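Local coordinates for protein branched-chain-amino-acid aminotransferase (Pseudomonas aeruginosa, PDB 6NST) that probably transfers amino groups between the branched-chain amino acids leucine, isoleucine or valine and 2-oxoglutarate, using pyridoxal 5'-phosphate as cofactor, in branched-chain amino-acid biosynthesis, at residues A[22-25]-A[26-30]; A[80-83]-A[84-87]. The protein carries 1 engineered substitution. All coordinates share one frame; numbering follows the deposited sequence.

Contact 1: A[22-25]-A[26-30]; sequences ATTH and VLTHT
H25 lays its imidazole alongside the side chain of L27, two residues further on, where the chain leaves strand 23-25 and turns toward helix 29-33. With CG anti to the backbone N (chi1 -167°), the ring comes beside its own carbonyl carbon and points the same way as the leucine. L27 CB meets the ring in its plane, at an edge, 3.3 Å from H25 ND1. Further out, L27 CG lies 3.6 Å from H25 CE1, and L27 CD1 continues the contact at 3.8 Å from the same H25 CE1. The bend itself is a type I beta turn from H25 to T28, with V26 and L27 at its two central positions. T28 N donates to H25 O over 3.0 Å, at a rather bent 136°, although the position of that oxygen is somewhat uncertain. V26 starts its side chain away from the strand, though its CB still touches H25, and packs on I121 of the second subunit, while its carbonyl accepts a hydrogen bond from H32. T28 sits at the N-cap position of the helix, but its hydroxyl makes no capping bond. The model instead puts T28 OG1 2.5 Å from T24 OG1, an unusually short hydrogen bond whose exact length is doubtful. Strand 23-25 pairs antiparallel with a strand of the second subunit, extending the sheet across the interface. There H25 NE2 bonds to the carbonyl of W19 of the second subunit, and the imidazole meets that tryptophan's ring at about 20° between planes. Bonding a carbonyl implies a proton on NE2, so the histidine packs its ND1-CE1 side on leucine carbons while its NE2 end, as donor, ties this turn to the second subunit.

Contact 2: A[80-83]-A[84-87]; sequences INEA and TRAA
E82 and R85, one helical turn apart on helix 77-89, run side by side in the same direction and join at their ends in a salt bridge, with E82 OE2 2.6 Å from R85 NH1. The carboxylate and guanidinium planes stand 50° apart, and the bridge runs through one oxygen-nitrogen pair, with E82 OE1 further off at 3.7 Å from R85 NH1. A bend at chi3 (65°) helps bring NH1 to the carboxylate, and the other nitrogens are also engaged: R85 NE bonds to the carbonyl of L305 near the C-terminus, and R85 NH2 has a hydrogen-bond partner beyond this part of the helix. With one charge partner and further acceptors, the arginine is probably held in rotation as well as in place. This helix lies against the antiparallel sheet that includes strands 51-53 and 118-126, with helix 55-68 beside it, in the class-IV aminotransferase fold. I80, A83, T84 and A87 make up the buried face: A83, T84 and A87 all touch I122, and I80 reaches V120 and F63. The one side-chain hydroxyl on this face, that of T84, is satisfied within the helix by donating to the carbonyl four residues back, T84 OG1 to I80 O at 2.6 Å. That donor stands 39° out of the carbonyl plane, and T84 N reaches the same I80 O at 2.8 Å from the opposite face, so this oxygen takes two bonds. Regular helix bonds follow from R85 N to N81 O (3.2 Å), A86 N to E82 O (3.0 Å) and A87 N to A83 O (2.9 Å). N81 OD1 pairs with the hydroxyl of T59 on helix 55-68, and the carbonyl of A87 is taken by the side-chain amide of N91.

Contacts 1 and 2 share no element and do not touch; their centres lie 22 Å apart, with about 11 Å between nearest atoms. All touching residues of contact 1 are buried although it lies far from the centre of the chain, with the second subunit packing on it alongside its own chain; contact 2 has no neighbouring chain and changes from buried to exposed around a single helix. A strand-to-helix turn is held by contact 1 through ring packing and a few polar links, whereas contact 2 rests on a run of i to i+4 helix hydrogen bonds with an ion pair on its outer side. Strand 118-126 serves twice in the assembly: this chain's copy against contact 2, the second subunit's against contact 1.

Contact 1: A[22-25]-A[26-30]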
loop_
_atom_site.group_PDB
_atom_site.type_symbol
_atom_site.label_atom_id
_atom_site.label_comp_id
_atom_site.label_asym_id
_atom_site.label_seq_id
_atom_site.Cartn_x
_atom_site.Cartn_y
_atom_site.Cartn_z
ATOM N N ALA A 22 -9.136 34.516 28.918
ATOM C CA ALA A 22 -8.228 33.881 27.963
ATOM C C ALA A 22 -9.051 33.381 26.780
ATOM O O ALA A 22 -9.382 32.200 26.653
ATOM C CB ALA A 22 -7.448 32.752 28.625
ATOM N N THR A 23 -9.386 34.313 25.894
ATOM C CA THR A 23 -10.207 34.029 24.729
ATOM C C THR A 23 -9.418 34.296 23.456
ATOM O O THR A 23 -8.355 34.921 23.469
ATOM C CB THR A 23 -11.489 34.873 24.730
ATOM O OG1 THR A 23 -11.145 36.263 24.791
ATOM C CG2 THR A 23 -12.366 34.514 25.918
ATOM N N THR A 24 -9.961 33.805 22.348
ATOM C CA THR A 24 -9.422 34.081 21.027
ATOM C C THR A 24 -10.586 34.341 20.086
ATOM O O THR A 24 -11.716 33.911 20.334
ATOM C CB THR A 24 -8.559 32.926 20.503
ATOM O OG1 THR A 24 -8.066 33.252 19.198
ATOM C CG2 THR A 24 -9.375 31.644 20.426
ATOM N N HIS A 25 -10.305 35.061 19.004
ATOM C CA HIS A 25 -11.355 35.345 18.040
ATOM C C HIS A 25 -11.820 34.051 17.386
ATOM O O HIS A 25 -11.047 33.107 17.204
ATOM C CB HIS A 25 -10.868 36.331 16.981
ATOM C CG HIS A 25 -11.968 36.903 16.144
ATOM N ND1 HIS A 25 -12.203 36.501 14.847
ATOM C CD2 HIS A 25 -12.904 37.841 16.422
ATOM C CE1 HIS A 25 -13.232 37.170 14.360
ATOM N NE2 HIS A 25 -13.676 37.990 15.295
ATOM N N VAL A 26 -13.108 34.006 17.044
ATOM C CA VAL A 26 -13.678 32.789 16.480
ATOM C C VAL A 26 -13.161 32.500 15.080
ATOM O O VAL A 26 -13.325 31.377 14.588
ATOM C CB VAL A 26 -15.218 32.868 16.496
ATOM C CG1 VAL A 26 -15.744 33.529 15.226
ATOM C CG2 VAL A 26 -15.812 31.484 16.695
ATOM N N LEU A 27 -12.523 33.477 14.428
ATOM C CA LEU A 27 -11.847 33.258 13.156
ATOM C C LEU A 27 -10.364 32.955 13.331
ATOM O O LEU A 27 -9.562 33.250 12.434
ATOM C CB LEU A 27 -12.042 34.466 12.240
ATOM C CG LEU A 27 -13.483 34.702 11.794
ATOM C CD1 LEU A 27 -13.555 35.858 10.813
ATOM C CD2 LEU A 27 -14.057 33.435 11.183
ATOM N N THR A 28 -9.981 32.383 14.471
ATOM C CA THR A 28 -8.605 31.955 14.683
ATOM C C THR A 28 -8.212 30.907 13.646
ATOM O O THR A 28 -8.987 30.000 13.333
ATOM C CB THR A 28 -8.450 31.395 16.099
ATOM O OG1 THR A 28 -8.890 32.373 17.050
ATOM C CG2 THR A 28 -7.009 31.046 16.385
ATOM N N HIS A 29 -6.993 31.040 13.111
ATOM C CA HIS A 29 -6.576 30.211 11.983
ATOM C C HIS A 29 -6.459 28.742 12.378
ATOM O O HIS A 29 -6.954 27.857 11.668
ATOM C CB HIS A 29 -5.252 30.728 11.421
ATOM C CG HIS A 29 -4.899 30.161 10.081
ATOM N ND1 HIS A 29 -4.263 28.948 9.929
ATOM C CD2 HIS A 29 -5.084 30.648 8.830
ATOM C CE1 HIS A 29 -4.073 28.710 8.644
ATOM N NE2 HIS A 29 -4.562 29.726 7.955
ATOM N N THR A 30 -5.797 28.458 13.504
ATOM C CA THR A 30 -5.709 27.077 13.973
ATOM C C THR A 30 -7.090 26.501 14.267
ATOM O O THR A 30 -7.311 25.296 14.095
ATOM C CB THR A 30 -4.818 26.998 15.216
ATOM O OG1 THR A 30 -3.512 27.496 14.899
ATOM C CG2 THR A 30 -4.691 25.560 15.713
#

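Contact 2: A[80-83]-A[84-87]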
loop_
_atom_site.group_PDB
_atom_site.type_symbol
_atom_site.label_atom_id
_atom_site.label_comp_id
_atom_site.label_asym_id
_atom_site.label_seq_id
_atom_site.Cartn_x
_atom_site.Cartn_y
_atom_site.Cartn_z
ATOM N N ILE A 80 9.145 29.356 28.113
ATOM C CA ILE A 80 8.068 28.372 28.156
ATOM C C ILE A 80 8.177 27.513 29.408
ATOM O O ILE A 80 7.171 27.227 30.070
ATOM C CB ILE A 80 8.071 27.520 26.874
ATOM C CG1 ILE A 80 7.770 28.398 25.660
ATOM C CG2 ILE A 80 7.051 26.399 26.976
ATOM C CD1 ILE A 80 6.477 29.177 25.782
ATOM N N ASN A 81 9.397 27.087 29.757
ATOM C CA ASN A 81 9.591 26.350 31.001
ATOM C C ASN A 81 9.142 27.174 32.200
ATOM O O ASN A 81 8.479 26.658 33.108
ATOM C CB ASN A 81 11.058 25.944 31.158
ATOM C CG ASN A 81 11.502 24.937 30.119
ATOM O OD1 ASN A 81 11.078 23.785 30.137
ATOM N ND2 ASN A 81 12.378 25.364 29.217
ATOM N N GLU A 82 9.489 28.462 32.215
ATOM C CA GLU A 82 9.084 29.324 33.317
ATOM C C GLU A 82 7.578 29.559 33.309
ATOM O O GLU A 82 6.941 29.585 34.369
ATOM C CB GLU A 82 9.839 30.651 33.241
ATOM C CG GLU A 82 10.135 31.273 34.594
ATOM C CD GLU A 82 11.099 30.442 35.418
ATOM O OE1 GLU A 82 11.935 29.729 34.823
ATOM O OE2 GLU A 82 11.018 30.500 36.664
ATOM N N ALA A 83 6.990 29.728 32.122
ATOM C CA ALA A 83 5.550 29.942 32.037
ATOM C C ALA A 83 4.781 28.688 32.431
ATOM O O ALA A 83 3.716 28.777 33.052
ATOM C CB ALA A 83 5.166 30.383 30.627
ATOM N N THR A 84 5.304 27.512 32.076
ATOM C CA THR A 84 4.641 26.268 32.452
ATOM C C THR A 84 4.592 26.112 33.966
ATOM O O THR A 84 3.573 25.685 34.523
ATOM C CB THR A 84 5.354 25.080 31.810
ATOM O OG1 THR A 84 5.488 25.314 30.403
ATOM C CG2 THR A 84 4.563 23.800 32.031
ATOM N N ARG A 85 5.682 26.465 34.649
ATOM C CA ARG A 85 5.683 26.433 36.108
ATOM C C ARG A 85 4.739 27.484 36.684
ATOM O O ARG A 85 4.056 27.230 37.681
ATOM C CB ARG A 85 7.106 26.630 36.630
ATOM C CG ARG A 85 8.070 25.538 36.179
ATOM C CD ARG A 85 9.528 25.950 36.333
ATOM N NE ARG A 85 9.912 26.140 37.728
ATOM C CZ ARG A 85 10.036 27.327 38.314
ATOM N NH1 ARG A 85 9.807 28.436 37.625
ATOM N NH2 ARG A 85 10.389 27.403 39.590
ATOM N N ALA A 86 4.676 28.663 36.059
ATOM C CA ALA A 86 3.780 29.707 36.548
ATOM C C ALA A 86 2.320 29.292 36.421
ATOM O O ALA A 86 1.507 29.590 37.304
ATOM C CB ALA A 86 4.035 31.013 35.796
ATOM N N ALA A 87 1.969 28.602 35.330
ATOM C CA ALA A 87 0.589 28.161 35.145
ATOM C C ALA A 87 0.134 27.254 36.280
ATOM O O ALA A 87 -1.047 27.265 36.648
ATOM C CB ALA A 87 0.438 27.448 33.802
#